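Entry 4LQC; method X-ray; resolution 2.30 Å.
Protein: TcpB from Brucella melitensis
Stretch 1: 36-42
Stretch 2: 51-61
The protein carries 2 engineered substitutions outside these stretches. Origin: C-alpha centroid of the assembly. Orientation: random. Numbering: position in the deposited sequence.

Stretch 1 (36-42) IFYDAYT
Stretch 2 51-61: RKIDQGLANSK

A short strand that breaks into a turn lies against a helix and the loop that follows it, burying 360 Å² in all. Stretch 2 enters already helical, with an i to i+4 ladder that includes Gly56 N to Lys52 O at 3.1 Å; Asn59 N then reaches Gly56 O at 3.1 Å, and Ser60 is extended. Contacts run backward along stretch 2 as stretch 1 advances: Phe37 meets Asn59 and Ser60, while Ala40 and Thr42 meet Lys52.

Stretch 1 enters as strand at Ile36 (phi/psi -132/127), whose side chain points away. Phe37 (-83/139) points toward stretch 2, with chi1 m and chi2 -63°. It offers its ring edge to polar atoms: CD2 lies 3.4 Å from Ser60 OG and CE2 3.8 Å from Asn59 O. Ser60, chi1 m, has already spent its hydroxyl proton on the helix, OG donating to Gly56 O at 3.1 Å.

Tyr38 (-143/-61) ends the extended run, and its O accepts from Tyr41 N at 3.0 Å, closing a turn through Asp39 (-56/-37) and Ala40 (-87/3). Ala40 O accepts a hydrogen bond from Lys52 NZ at 2.7 Å, a charged ammonium suiting a carbonyl oxygen.

Tyr41 (-115/25) has the most area covered by stretch 2 of any residue in stretch 1. Its CA sits 7.1 Å from that of Lys52, the closest register point. The CB leaves sideways, yet chi1 m and chi2 -81° carry the ring to the helix, where CE1 meets Lys52 O edge-on at 3.6 Å. Tyr41 OH comes to 3.2 Å from Gly56 CA; an ideal CB there would lie only 3.2 Å from Tyr41 CE1, so glycine makes room for the ring. Gln55, extended (chi1 t, chi2 t), adds a weak hydrogen bond from NE2 to Tyr41 OH at 3.5 Å.

Thr42 (-75/130) turns its side chain away but presents its carbonyl: Lys52 NZ donates to Thr42 O at 3.1 Å. With chi m, m, t, t, Lys52 thus ties together two backbone carbonyls that flank Tyr41 in sequence.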

ATOM      1  N   ILE B  36      -9.072  17.916  15.049  1.00 41.36           N
ATOM      2  CA  ILE B  36      -8.508  16.555  15.127  1.00 39.78           C
ATOM      3  C   ILE B  36      -7.609  16.348  16.330  1.00 40.02           C
ATOM      4  O   ILE B  36      -6.663  17.133  16.549  1.00 37.94           O
ATOM      5  CB  ILE B  36      -7.634  16.229  13.902  1.00 43.03           C
ATOM      6  CG1 ILE B  36      -8.291  16.742  12.633  1.00 42.59           C
ATOM      7  CG2 ILE B  36      -7.399  14.718  13.767  1.00 41.18           C
ATOM      8  CD1 ILE B  36      -7.399  17.638  11.902  1.00 47.23           C
ATOM      9  N   PHE B  37      -7.907  15.298  17.098  1.00 36.67           N
ATOM     10  CA  PHE B  37      -7.026  14.818  18.156  1.00 35.95           C
ATOM     11  C   PHE B  37      -5.967  13.903  17.545  1.00 38.73           C
ATOM     12  O   PHE B  37      -6.268  13.059  16.688  1.00 37.17           O
ATOM     13  CB  PHE B  37      -7.809  14.024  19.215  1.00 41.66           C
ATOM     14  CG  PHE B  37      -8.621  14.879  20.158  1.00 40.40           C
ATOM     15  CD1 PHE B  37      -7.998  15.788  20.992  1.00 41.94           C
ATOM     16  CD2 PHE B  37      -9.999  14.748  20.224  1.00 40.06           C
ATOM     17  CE1 PHE B  37      -8.730  16.562  21.861  1.00 45.31           C
ATOM     18  CE2 PHE B  37     -10.738  15.514  21.092  1.00 43.13           C
ATOM     19  CZ  PHE B  37     -10.103  16.423  21.916  1.00 47.81           C
ATOM     20  N   TYR B  38      -4.734  14.046  18.010  1.00 34.97           N
ATOM     21  CA  TYR B  38      -3.603  13.401  17.365  1.00 38.56           C
ATOM     22  C   TYR B  38      -2.575  12.906  18.376  1.00 40.25           C
ATOM     23  O   TYR B  38      -2.329  11.702  18.481  1.00 37.98           O
ATOM     24  CB  TYR B  38      -3.020  14.414  16.369  1.00 42.02           C
ATOM     25  CG  TYR B  38      -1.596  14.268  15.905  1.00 39.53           C
ATOM     26  CD1 TYR B  38      -1.077  13.046  15.509  1.00 39.66           C
ATOM     27  CD2 TYR B  38      -0.798  15.397  15.771  1.00 39.34           C
ATOM     28  CE1 TYR B  38       0.228  12.948  15.045  1.00 43.70           C
ATOM     29  CE2 TYR B  38       0.484  15.313  15.318  1.00 44.25           C
ATOM     30  CZ  TYR B  38       1.003  14.091  14.950  1.00 52.97           C
ATOM     31  OH  TYR B  38       2.305  14.023  14.487  1.00 58.31           O
ATOM     32  N   ASP B  39      -2.002  13.834  19.141  1.00 39.69           N
ATOM     33  CA  ASP B  39      -0.883  13.515  20.035  1.00 42.75           C
ATOM     34  C   ASP B  39      -1.126  12.393  21.048  1.00 37.43           C
ATOM     35  O   ASP B  39      -0.206  11.622  21.332  1.00 36.14           O
ATOM     36  CB  ASP B  39      -0.401  14.759  20.787  1.00 36.87           C
ATOM     37  CG  ASP B  39       0.706  14.440  21.772  1.00 37.05           C
ATOM     38  OD1 ASP B  39       1.831  14.142  21.332  1.00 44.98           O
ATOM     39  OD2 ASP B  39       0.457  14.477  22.989  1.00 40.43           O
ATOM     40  N   ALA B  40      -2.342  12.315  21.596  1.00 34.28           N
ATOM     41  CA  ALA B  40      -2.659  11.343  22.649  1.00 36.74           C
ATOM     42  C   ALA B  40      -3.100  10.003  22.096  1.00 38.07           C
ATOM     43  O   ALA B  40      -3.458   9.093  22.844  1.00 39.13           O
ATOM     44  CB  ALA B  40      -3.732  11.900  23.609  1.00 36.36           C
ATOM     45  N   TYR B  41      -3.077   9.878  20.777  1.00 41.86           N
ATOM     46  CA  TYR B  41      -3.560   8.664  20.148  1.00 37.25           C
ATOM     47  C   TYR B  41      -2.465   7.902  19.433  1.00 37.84           C
ATOM     48  O   TYR B  41      -2.729   7.137  18.515  1.00 37.41           O
ATOM     49  CB  TYR B  41      -4.752   8.981  19.240  1.00 36.89           C
ATOM     50  CG  TYR B  41      -5.923   9.415  20.084  1.00 40.46           C
ATOM     51  CD1 TYR B  41      -6.722   8.471  20.720  1.00 38.35           C
ATOM     52  CD2 TYR B  41      -6.189  10.756  20.310  1.00 38.25           C
ATOM     53  CE1 TYR B  41      -7.767   8.852  21.524  1.00 38.82           C
ATOM     54  CE2 TYR B  41      -7.248  11.148  21.116  1.00 35.78           C
ATOM     55  CZ  TYR B  41      -8.025  10.189  21.720  1.00 40.15           C
ATOM     56  OH  TYR B  41      -9.070  10.552  22.532  1.00 44.72           O
ATOM     57  N   THR B  42      -1.233   8.099  19.876  1.00 38.73           N
ATOM     58  CA  THR B  42      -0.148   7.255  19.413  1.00 38.71           C
ATOM     59  C   THR B  42      -0.257   5.906  20.100  1.00 36.30           C
ATOM     60  O   THR B  42      -0.406   5.820  21.323  1.00 37.27           O
ATOM     61  CB  THR B  42       1.224   7.865  19.721  1.00 37.72           C
ATOM     62  OG1 THR B  42       1.347   9.124  19.054  1.00 38.46           O
ATOM     63  CG2 THR B  42       2.315   6.947  19.242  1.00 41.26           C
ATOM     64  N   ARG B  51      -9.652   0.277  24.195  1.00 39.38           N
ATOM     65  CA  ARG B  51      -9.807   1.368  25.145  1.00 42.09           C
ATOM     66  C   ARG B  51      -9.395   2.694  24.533  1.00 40.21           C
ATOM     67  O   ARG B  51     -10.027   3.723  24.777  1.00 40.57           O
ATOM     68  CB  ARG B  51      -9.006   1.085  26.419  1.00 42.94           C
ATOM     69  CG  ARG B  51      -9.654   0.030  27.291  1.00 50.08           C
ATOM     70  CD  ARG B  51      -8.899  -0.176  28.592  1.00 54.33           C
ATOM     71  NE  ARG B  51      -8.808   1.062  29.357  1.00 58.45           N
ATOM     72  CZ  ARG B  51      -9.756   1.509  30.175  1.00 57.67           C
ATOM     73  NH1 ARG B  51     -10.879   0.817  30.342  1.00 54.30           N
ATOM     74  NH2 ARG B  51      -9.580   2.653  30.828  1.00 62.71           N
ATOM     75  N   LYS B  52      -8.335   2.673  23.732  1.00 41.55           N
ATOM     76  CA  LYS B  52      -7.903   3.879  23.035  1.00 40.50           C
ATOM     77  C   LYS B  52      -8.962   4.349  22.031  1.00 40.38           C
ATOM     78  O   LYS B  52      -9.233   5.546  21.917  1.00 39.91           O
ATOM     79  CB  LYS B  52      -6.567   3.631  22.333  1.00 40.96           C
ATOM     80  CG  LYS B  52      -5.349   3.798  23.224  1.00 42.93           C
ATOM     81  CD  LYS B  52      -4.860   5.258  23.212  1.00 46.87           C
ATOM     82  CE  LYS B  52      -3.503   5.389  23.882  1.00 48.01           C
ATOM     83  NZ  LYS B  52      -2.718   6.543  23.327  1.00 53.87           N
ATOM     84  N   ILE B  53      -9.546   3.404  21.294  1.00 38.34           N
ATOM     85  CA  ILE B  53     -10.655   3.708  20.394  1.00 35.99           C
ATOM     86  C   ILE B  53     -11.873   4.265  21.157  1.00 38.78           C
ATOM     87  O   ILE B  53     -12.456   5.286  20.762  1.00 36.62           O
ATOM     88  CB  ILE B  53     -11.077   2.468  19.610  1.00 39.36           C
ATOM     89  CG1 ILE B  53     -10.007   2.096  18.579  1.00 42.08           C
ATOM     90  CG2 ILE B  53     -12.416   2.701  18.922  1.00 40.03           C
ATOM     91  CD1 ILE B  53      -9.689   3.193  17.602  1.00 39.80           C
ATOM     92  N   ASP B  54     -12.267   3.582  22.231  1.00 37.89           N
ATOM     93  CA  ASP B  54     -13.350   4.056  23.095  1.00 39.34           C
ATOM     94  C   ASP B  54     -13.119   5.491  23.539  1.00 39.94           C
ATOM     95  O   ASP B  54     -14.003   6.348  23.401  1.00 37.29           O
ATOM     96  CB  ASP B  54     -13.447   3.191  24.350  1.00 42.22           C
ATOM     97  CG  ASP B  54     -14.183   1.892  24.110  1.00 47.16           C
ATOM     98  OD1 ASP B  54     -14.888   1.798  23.078  1.00 45.49           O
ATOM     99  OD2 ASP B  54     -14.056   0.977  24.963  1.00 45.87           O
ATOM    100  N   GLN B  55     -11.927   5.739  24.083  1.00 34.14           N
ATOM    101  CA  GLN B  55     -11.568   7.060  24.561  1.00 43.11           C
ATOM    102  C   GLN B  55     -11.733   8.125  23.474  1.00 41.83           C
ATOM    103  O   GLN B  55     -12.336   9.180  23.710  1.00 43.77           O
ATOM    104  CB  GLN B  55     -10.139   7.067  25.106  1.00 45.38           C
ATOM    105  CG  GLN B  55      -9.578   8.467  25.343  1.00 47.65           C
ATOM    106  CD  GLN B  55      -8.135   8.435  25.797  1.00 50.98           C
ATOM    107  OE1 GLN B  55      -7.749   7.578  26.594  1.00 61.02           O
ATOM    108  NE2 GLN B  55      -7.324   9.353  25.279  1.00 49.70           N
ATOM    109  N   GLY B  56     -11.204   7.845  22.287  1.00 39.17           N
ATOM    110  CA  GLY B  56     -11.324   8.766  21.178  1.00 36.41           C
ATOM    111  C   GLY B  56     -12.752   9.050  20.749  1.00 38.38           C
ATOM    112  O   GLY B  56     -13.109  10.196  20.464  1.00 40.80           O
ATOM    113  N   LEU B  57     -13.574   8.010  20.688  1.00 39.87           N
ATOM    114  CA  LEU B  57     -14.961   8.150  20.241  1.00 42.28           C
ATOM    115  C   LEU B  57     -15.812   8.909  21.260  1.00 43.78           C
ATOM    116  O   LEU B  57     -16.865   9.467  20.920  1.00 42.99           O
ATOM    117  CB  LEU B  57     -15.579   6.773  19.989  1.00 38.32           C
ATOM    118  CG  LEU B  57     -15.125   5.990  18.753  1.00 39.10           C
ATOM    119  CD1 LEU B  57     -15.839   4.640  18.701  1.00 35.35           C
ATOM    120  CD2 LEU B  57     -15.414   6.790  17.499  1.00 37.54           C
ATOM    121  N   ALA B  58     -15.354   8.920  22.511  1.00 41.37           N
ATOM    122  CA  ALA B  58     -16.068   9.600  23.584  1.00 45.18           C
ATOM    123  C   ALA B  58     -15.795  11.094  23.531  1.00 48.49           C
ATOM    124  O   ALA B  58     -16.402  11.870  24.267  1.00 54.31           O
ATOM    125  CB  ALA B  58     -15.676   9.027  24.939  1.00 37.95           C
ATOM    126  N   ASN B  59     -14.885  11.495  22.648  1.00 49.50           N
ATOM    127  CA  ASN B  59     -14.545  12.900  22.476  1.00 45.04           C
ATOM    128  C   ASN B  59     -14.589  13.377  21.035  1.00 43.01           C
ATOM    129  O   ASN B  59     -14.349  14.551  20.779  1.00 46.12           O
ATOM    130  CB  ASN B  59     -13.156  13.179  23.046  1.00 51.13           C
ATOM    131  CG  ASN B  59     -13.073  12.892  24.523  1.00 58.86           C
ATOM    132  OD1 ASN B  59     -13.953  13.288  25.297  1.00 63.75           O
ATOM    133  ND2 ASN B  59     -12.017  12.186  24.931  1.00 61.20           N
ATOM    134  N   SER B  60     -14.892  12.483  20.100  1.00 40.57           N
ATOM    135  CA  SER B  60     -14.871  12.845  18.685  1.00 39.64           C
ATOM    136  C   SER B  60     -16.025  12.219  17.908  1.00 41.33           C
ATOM    137  O   SER B  60     -16.568  11.190  18.318  1.00 43.76           O
ATOM    138  CB  SER B  60     -13.542  12.431  18.041  1.00 40.85           C
ATOM    139  OG  SER B  60     -12.430  12.765  18.863  1.00 43.03           O
ATOM    140  N   LYS B  61     -16.397  12.831  16.782  1.00 40.73           N
ATOM    141  CA  LYS B  61     -17.440  12.254  15.937  1.00 43.58           C
ATOM    142  C   LYS B  61     -16.936  10.969  15.304  1.00 42.37           C
ATOM    143  O   LYS B  61     -17.622   9.949  15.342  1.00 47.03           O
ATOM    144  CB  LYS B  61     -17.920  13.229  14.846  1.00 44.09           C
ATOM    145  CG  LYS B  61     -18.706  14.430  15.370  1.00 46.84           C
ATOM    146  CD  LYS B  61     -19.245  15.297  14.228  1.00 48.93           C
ATOM    147  CE  LYS B  61     -19.004  16.789  14.469  1.00 48.39           C
ATOM    148  NZ  LYS B  61     -19.500  17.265  15.806  1.00 49.78           N
TER